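Local coordinates for putative DNA-binding protein (Salmonella choleraesuis, PDB 2HX0) that probably binds DNA and binds a magnesium ion through a cluster of histidines, at the interface of chains A and B. Numbering follows the deposited sequence. Chains: chain A/B, Putative DNA-binding protein.

Contacts 1, 2 and 3 run along one face between two copies of a protein whose deposited assembly holds three. Centres of their C-alpha atoms lie about 11 Å apart for contacts 1 and 2, about 12 Å for contacts 2 and 3, and about 16 Å for contacts 1 and 3. Contact 1 joins loops; contacts 2 and 3 draw on strands 75-86 and 89-97 of chain A and share A:Asn82. The chemistry changes from ring over backbone, through aliphatic and selenium contacts, to a carboxylate at the interface beside metal-binding histidines, so closing the trimer would also build the surroundings of the metal site.

Contact 1: the interface of chains A and B. Residues chain A 63-64, 66; chain B 98-101.
The flat ring of A:Tyr63 lies with one face over the main chain of B:Tyr100 and B:Gly101. Two carbons sit above that face, both offset toward the rim: B:Gly101 CA lies 3.7 Å from the centroid of the A:Tyr63 ring, and B:Tyr100 C 3.9 Å from it. The CA contact is CH-pi, while the carbonyl carbon lays its peptide over the ring face, and an aromatic side chain suits both because it offers a broad, flat surface to a backbone turn. Glycine suits position 101, since its phi of 88° is hard for other residues to adopt and no side chain separates CA from the ring. The torsion of A:Tyr63, with CG anti to its own carbonyl carbon (chi1 -60°), swings the ring over this turn, while its CB comes 3.3 Å from B:Pro99 O. Further along, the ring of B:Pro99 lies against A:Ala64 O, its CG 3.4 Å from that oxygen, and A:Gln66 crosses the proline at about a right angle. The small A:Ala64 lets the chains approach, and water 1 spans them, 2.9 Å from A:Ala64 N and 2.7 Å from B:Asp98 O. Within chain B, B:Asp98 OD1 accepts B:Tyr100 N at 2.8 Å from above the carboxylate plane, which would steady the turn. No direct polar bond crosses this patch; shape and a bridging water fit loop to loop, which may support association of two subunits of the deposited trimer.

Contact 2: the interface of chains A and B. Residues chain A 80, 82, 94-95, 103-106; chain B 79-80, 103.
B:Ile79 O is gripped by the side-chain amide of A:Asn82 and by water 3, at the polar end of a strand-to-strand seam that is otherwise mainly apolar. The amide nitrogen A:Asn82 ND2 donates to B:Ile79 O over 3.3 Å, lying in the carbonyl plane, although the oxygen is tilted 26° from the amide plane. Water 3 sits 2.7 Å from the same B:Ile79 O and also meets A:Asn82 ND2 and the hydroxyl A:Ser80 OG, the latter at 2.9 Å. Asparagine suits this place because its amide can serve carbonyl and water together. The aliphatic part of B:Ile79 turns the other way: its CG2 branch, anti to the backbone N, presses on A:Ala95 CB at a tight 3.4 Å, a fit that the small alanine methyl allows. Beside it, B:Met103 lays its selenium, standing in for the natural sulfur, 3.9 Å from A:Ala95 CB; the long, unbranched methionine chain is flexible enough to follow this seam. Water 2 links the backbones nearby, 2.9 Å from B:Met103 N and 2.7 Å from A:Met103 O. The A:Met103 and B:Met103 chains, each bent at chi3 (67°), cross obliquely, their terminal methyls meeting CE to CE at 3.9 Å.

Contact 3: the interface of chains A and B. Residues chain A 82-84, 91, 93, 132; chain B 52-54, 117, 119.
B:Glu119 reaches out of strand 117-124 into a polar cluster formed by A:Thr84, A:His91 and A:Arg132. B:Glu119 CB rests 3.7 Å from the methyl CG2 of B:Thr53 in the same chain. From there CG stands anti to the carbonyl carbon and the chain runs on extended (chi2 170°), carrying the carboxylate carbon CD across to chain A. At the tip the two oxygens take different main partners. OE1 takes the hydroxyl of A:Thr84, whose OG1 donates over 2.7 Å to B:Glu119 OE1 nearly along its C-O axis. OE2 takes the imidazole N-H of A:His91: ND1 lies 2.7 Å from B:Glu119 OE2, with the oxygen in the ring plane and the bond almost straight (170° at H), though the ring meets the carboxylate from above its plane. A:Arg132 NH1 adds a salt bridge of 3.2 Å to B:Glu119 OE2, with weak hydrogen bonding to both oxygens. Its other terminal nitrogen, NH2, donates over 2.8 Å to A:Thr84 OG1, in the guanidinium plane, so the threonine hydroxyl accepts from arginine and donates to glutamate. Glutamate suits the place because it is long and has two acceptors to share; it may also fix the rotation of A:His91, a magnesium ligand. B:Thr117 CG2 touches the edge of that ring, while B:Thr53 OG1 lies 3.1 Å above the centre of the A:His93 ring. The NE2 atoms of A:His91 and A:His93 lie 3.3 Å apart, as would suit both facing one magnesium.

Contact 1: the interface of chains A and B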
# COMPACT_ATOMS: atom_id res chain seq x y z
N TYR A 63 18.41 6.43 2.36
CA TYR A 63 17.97 6.93 1.07
C TYR A 63 18.56 6.17 -0.12
O TYR A 63 19.59 5.50 0.01
CB TYR A 63 18.26 8.42 0.95
CG TYR A 63 17.58 9.26 2.01
CD1 TYR A 63 16.29 8.96 2.45
CD2 TYR A 63 18.21 10.37 2.56
CE1 TYR A 63 15.65 9.74 3.41
CE2 TYR A 63 17.57 11.16 3.52
CZ TYR A 63 16.29 10.84 3.93
OH TYR A 63 15.66 11.64 4.86
N ALA A 64 17.89 6.28 -1.26
CA ALA A 64 18.29 5.60 -2.49
C ALA A 64 19.78 5.65 -2.81
O ALA A 64 20.37 6.73 -2.91
CB ALA A 64 17.50 6.15 -3.67
N GLN A 66 22.31 5.17 -1.05
CA GLN A 66 23.20 5.59 0.03
C GLN A 66 23.52 4.45 0.99
O GLN A 66 22.74 3.52 1.16
CB GLN A 66 22.57 6.74 0.81
CG GLN A 66 22.18 7.93 -0.05
CD GLN A 66 23.26 8.32 -1.04
OE1 GLN A 66 23.17 8.00 -2.23
NE2 GLN A 66 24.29 9.00 -0.55
N ASP B 98 14.28 9.57 -3.94
CA ASP B 98 15.63 9.72 -4.46
C ASP B 98 16.70 9.71 -3.35
O ASP B 98 16.37 9.54 -2.18
CB ASP B 98 15.74 10.99 -5.32
CG ASP B 98 15.61 12.27 -4.51
OD1 ASP B 98 15.79 12.24 -3.28
OD2 ASP B 98 15.34 13.31 -5.14
N PRO B 99 17.98 9.89 -3.72
CA PRO B 99 19.09 9.89 -2.75
C PRO B 99 18.98 10.90 -1.60
O PRO B 99 19.78 10.85 -0.66
CB PRO B 99 20.31 10.15 -3.63
CG PRO B 99 19.93 9.50 -4.92
CD PRO B 99 18.50 9.96 -5.09
N TYR B 100 18.01 11.81 -1.68
CA TYR B 100 17.82 12.81 -0.64
C TYR B 100 16.51 12.60 0.11
O TYR B 100 16.15 13.40 0.97
CB TYR B 100 17.86 14.21 -1.25
CG TYR B 100 19.18 14.53 -1.90
CD1 TYR B 100 20.29 14.87 -1.13
CD2 TYR B 100 19.33 14.44 -3.27
CE1 TYR B 100 21.53 15.12 -1.72
CE2 TYR B 100 20.57 14.70 -3.88
CZ TYR B 100 21.66 15.03 -3.10
OH TYR B 100 22.88 15.27 -3.69
N GLY B 101 15.81 11.52 -0.24
CA GLY B 101 14.55 11.22 0.42
C GLY B 101 13.36 11.88 -0.24
O GLY B 101 12.22 11.61 0.15
O HOH W 1 15.23 7.47 -0.85

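Contact 2: the interface of chains A and B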
# COMPACT_ATOMS: atom_id res chain seq x y z
N SER A 80 3.02 5.21 4.31
CA SER A 80 3.07 3.86 3.77
C SER A 80 4.29 3.12 4.28
O SER A 80 5.37 3.70 4.46
CB SER A 80 3.08 3.89 2.24
OG SER A 80 4.25 4.49 1.74
N ASN A 82 5.81 -0.54 3.23
CA ASN A 82 5.65 -1.66 2.32
C ASN A 82 6.85 -2.58 2.30
O ASN A 82 7.97 -2.18 2.60
CB ASN A 82 5.39 -1.15 0.91
CG ASN A 82 3.98 -0.62 0.73
OD1 ASN A 82 3.01 -1.37 0.83
ND2 ASN A 82 3.86 0.68 0.48
N LEU A 94 9.74 2.84 3.75
CA LEU A 94 8.85 3.70 4.52
C LEU A 94 8.72 5.10 3.95
O LEU A 94 9.69 5.67 3.45
CB LEU A 94 9.38 3.79 5.96
CG LEU A 94 8.77 4.80 6.93
CD1 LEU A 94 7.35 4.39 7.32
CD2 LEU A 94 9.64 4.89 8.18
N ALA A 95 7.51 5.64 4.03
CA ALA A 95 7.23 7.01 3.59
C ALA A 95 6.52 7.70 4.75
O ALA A 95 5.52 7.19 5.26
CB ALA A 95 6.34 7.00 2.34
N MSE A 103 6.75 14.99 2.37
CA MSE A 103 7.09 13.59 2.58
C MSE A 103 8.54 13.23 2.35
O MSE A 103 9.27 13.91 1.63
CB MSE A 103 6.18 12.71 1.72
CG MSE A 103 4.74 12.66 2.24
SE MSE A 103 3.55 11.77 1.04
CE MSE A 103 4.26 9.97 1.19
N LEU A 104 8.96 12.16 3.01
CA LEU A 104 10.32 11.64 2.91
C LEU A 104 10.18 10.13 2.78
O LEU A 104 9.35 9.52 3.46
CB LEU A 104 11.13 11.95 4.17
CG LEU A 104 11.71 13.35 4.34
CD1 LEU A 104 12.29 13.49 5.74
CD2 LEU A 104 12.78 13.59 3.29
N GLY A 105 10.99 9.53 1.93
CA GLY A 105 10.91 8.09 1.76
C GLY A 105 12.25 7.43 1.57
O GLY A 105 13.22 8.06 1.13
N GLY A 106 12.32 6.15 1.91
CA GLY A 106 13.56 5.41 1.76
C GLY A 106 13.46 4.01 2.30
O GLY A 106 12.37 3.53 2.64
N ILE B 79 8.68 3.34 -3.39
CA ILE B 79 8.04 3.49 -2.09
C ILE B 79 6.67 2.83 -2.11
O ILE B 79 6.26 2.20 -1.13
CB ILE B 79 7.91 4.98 -1.71
CG1 ILE B 79 9.32 5.57 -1.52
CG2 ILE B 79 7.10 5.14 -0.43
CD1 ILE B 79 9.47 6.86 -0.79
N SER B 80 5.97 2.98 -3.22
CA SER B 80 4.67 2.35 -3.36
C SER B 80 4.28 2.22 -4.82
O SER B 80 4.58 3.09 -5.64
CB SER B 80 3.59 3.14 -2.61
OG SER B 80 3.41 4.42 -3.17
N MSE B 103 10.41 12.64 -2.75
CA MSE B 103 9.56 11.74 -3.51
C MSE B 103 8.86 12.37 -4.70
O MSE B 103 8.66 13.58 -4.77
CB MSE B 103 8.54 11.10 -2.57
CG MSE B 103 9.16 10.06 -1.64
SE MSE B 103 7.94 9.43 -0.31
CE MSE B 103 6.70 8.48 -1.45
O HOH W 2 9.27 14.66 -0.97
O HOH W 3 6.20 2.31 1.54

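Contact 3: the interface of chains A and B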
# COMPACT_ATOMS: atom_id res chain seq x y z
N ASN A 82 5.81 -0.54 3.23
CA ASN A 82 5.65 -1.66 2.32
C ASN A 82 6.85 -2.58 2.30
O ASN A 82 7.97 -2.18 2.60
CB ASN A 82 5.39 -1.15 0.91
CG ASN A 82 3.98 -0.62 0.73
OD1 ASN A 82 3.01 -1.37 0.83
ND2 ASN A 82 3.86 0.68 0.48
N GLY A 83 6.60 -3.83 1.94
CA GLY A 83 7.70 -4.76 1.87
C GLY A 83 7.37 -6.13 2.39
O GLY A 83 6.27 -6.41 2.86
N THR A 84 8.38 -6.99 2.31
CA THR A 84 8.27 -8.38 2.72
C THR A 84 9.07 -8.61 3.99
O THR A 84 9.96 -7.85 4.32
CB THR A 84 8.83 -9.29 1.62
OG1 THR A 84 10.15 -8.85 1.28
CG2 THR A 84 7.94 -9.23 0.39
N HIS A 91 12.64 -6.71 3.80
CA HIS A 91 12.95 -5.63 2.87
C HIS A 91 11.76 -4.70 2.96
O HIS A 91 10.72 -4.94 2.34
CB HIS A 91 13.11 -6.17 1.44
CG HIS A 91 13.65 -5.16 0.47
ND1 HIS A 91 13.92 -5.46 -0.85
CD2 HIS A 91 13.97 -3.86 0.64
CE1 HIS A 91 14.38 -4.38 -1.46
NE2 HIS A 91 14.43 -3.39 -0.58
N HIS A 93 10.24 -0.57 2.96
CA HIS A 93 10.41 0.83 2.59
C HIS A 93 9.37 1.64 3.33
O HIS A 93 8.24 1.18 3.52
CB HIS A 93 10.28 1.01 1.08
CG HIS A 93 11.47 0.52 0.31
ND1 HIS A 93 11.56 0.60 -1.06
CD2 HIS A 93 12.63 -0.03 0.74
CE1 HIS A 93 12.72 0.12 -1.45
NE2 HIS A 93 13.39 -0.27 -0.38
N ARG A 132 16.56 -15.11 1.56
CA ARG A 132 17.40 -14.12 0.89
C ARG A 132 18.62 -14.88 0.38
O ARG A 132 19.44 -15.34 1.16
CB ARG A 132 17.81 -13.02 1.87
CG ARG A 132 16.63 -12.35 2.57
CD ARG A 132 15.78 -11.51 1.61
NE ARG A 132 14.46 -11.22 2.17
CZ ARG A 132 13.59 -10.37 1.65
NH1 ARG A 132 13.88 -9.69 0.54
NH2 ARG A 132 12.41 -10.21 2.23
N CYS B 52 4.58 -4.09 -2.59
CA CYS B 52 5.69 -3.89 -3.51
C CYS B 52 6.83 -3.08 -2.92
O CYS B 52 6.61 -2.07 -2.24
CB CYS B 52 5.20 -3.20 -4.79
SG CYS B 52 6.49 -2.88 -6.04
N THR B 53 8.05 -3.53 -3.16
CA THR B 53 9.23 -2.83 -2.69
C THR B 53 10.34 -3.10 -3.70
O THR B 53 10.35 -4.15 -4.34
CB THR B 53 9.67 -3.31 -1.30
OG1 THR B 53 10.76 -2.50 -0.85
CG2 THR B 53 10.11 -4.76 -1.34
N GLY B 54 11.26 -2.16 -3.84
CA GLY B 54 12.33 -2.36 -4.79
C GLY B 54 13.04 -1.08 -5.17
O GLY B 54 12.92 -0.07 -4.48
N THR B 117 16.22 -4.79 -7.82
CA THR B 117 15.15 -5.76 -7.62
C THR B 117 13.78 -5.08 -7.51
O THR B 117 13.69 -3.87 -7.29
CB THR B 117 15.37 -6.54 -6.29
OG1 THR B 117 14.49 -7.67 -6.23
CG2 THR B 117 15.06 -5.65 -5.09
N GLU B 119 10.24 -6.49 -5.67
CA GLU B 119 9.53 -7.57 -5.00
C GLU B 119 8.05 -7.23 -5.01
O GLU B 119 7.66 -6.14 -4.62
CB GLU B 119 10.03 -7.70 -3.57
CG GLU B 119 11.48 -8.18 -3.48
CD GLU B 119 12.05 -8.09 -2.08
OE1 GLU B 119 11.30 -8.31 -1.10
OE2 GLU B 119 13.26 -7.82 -1.95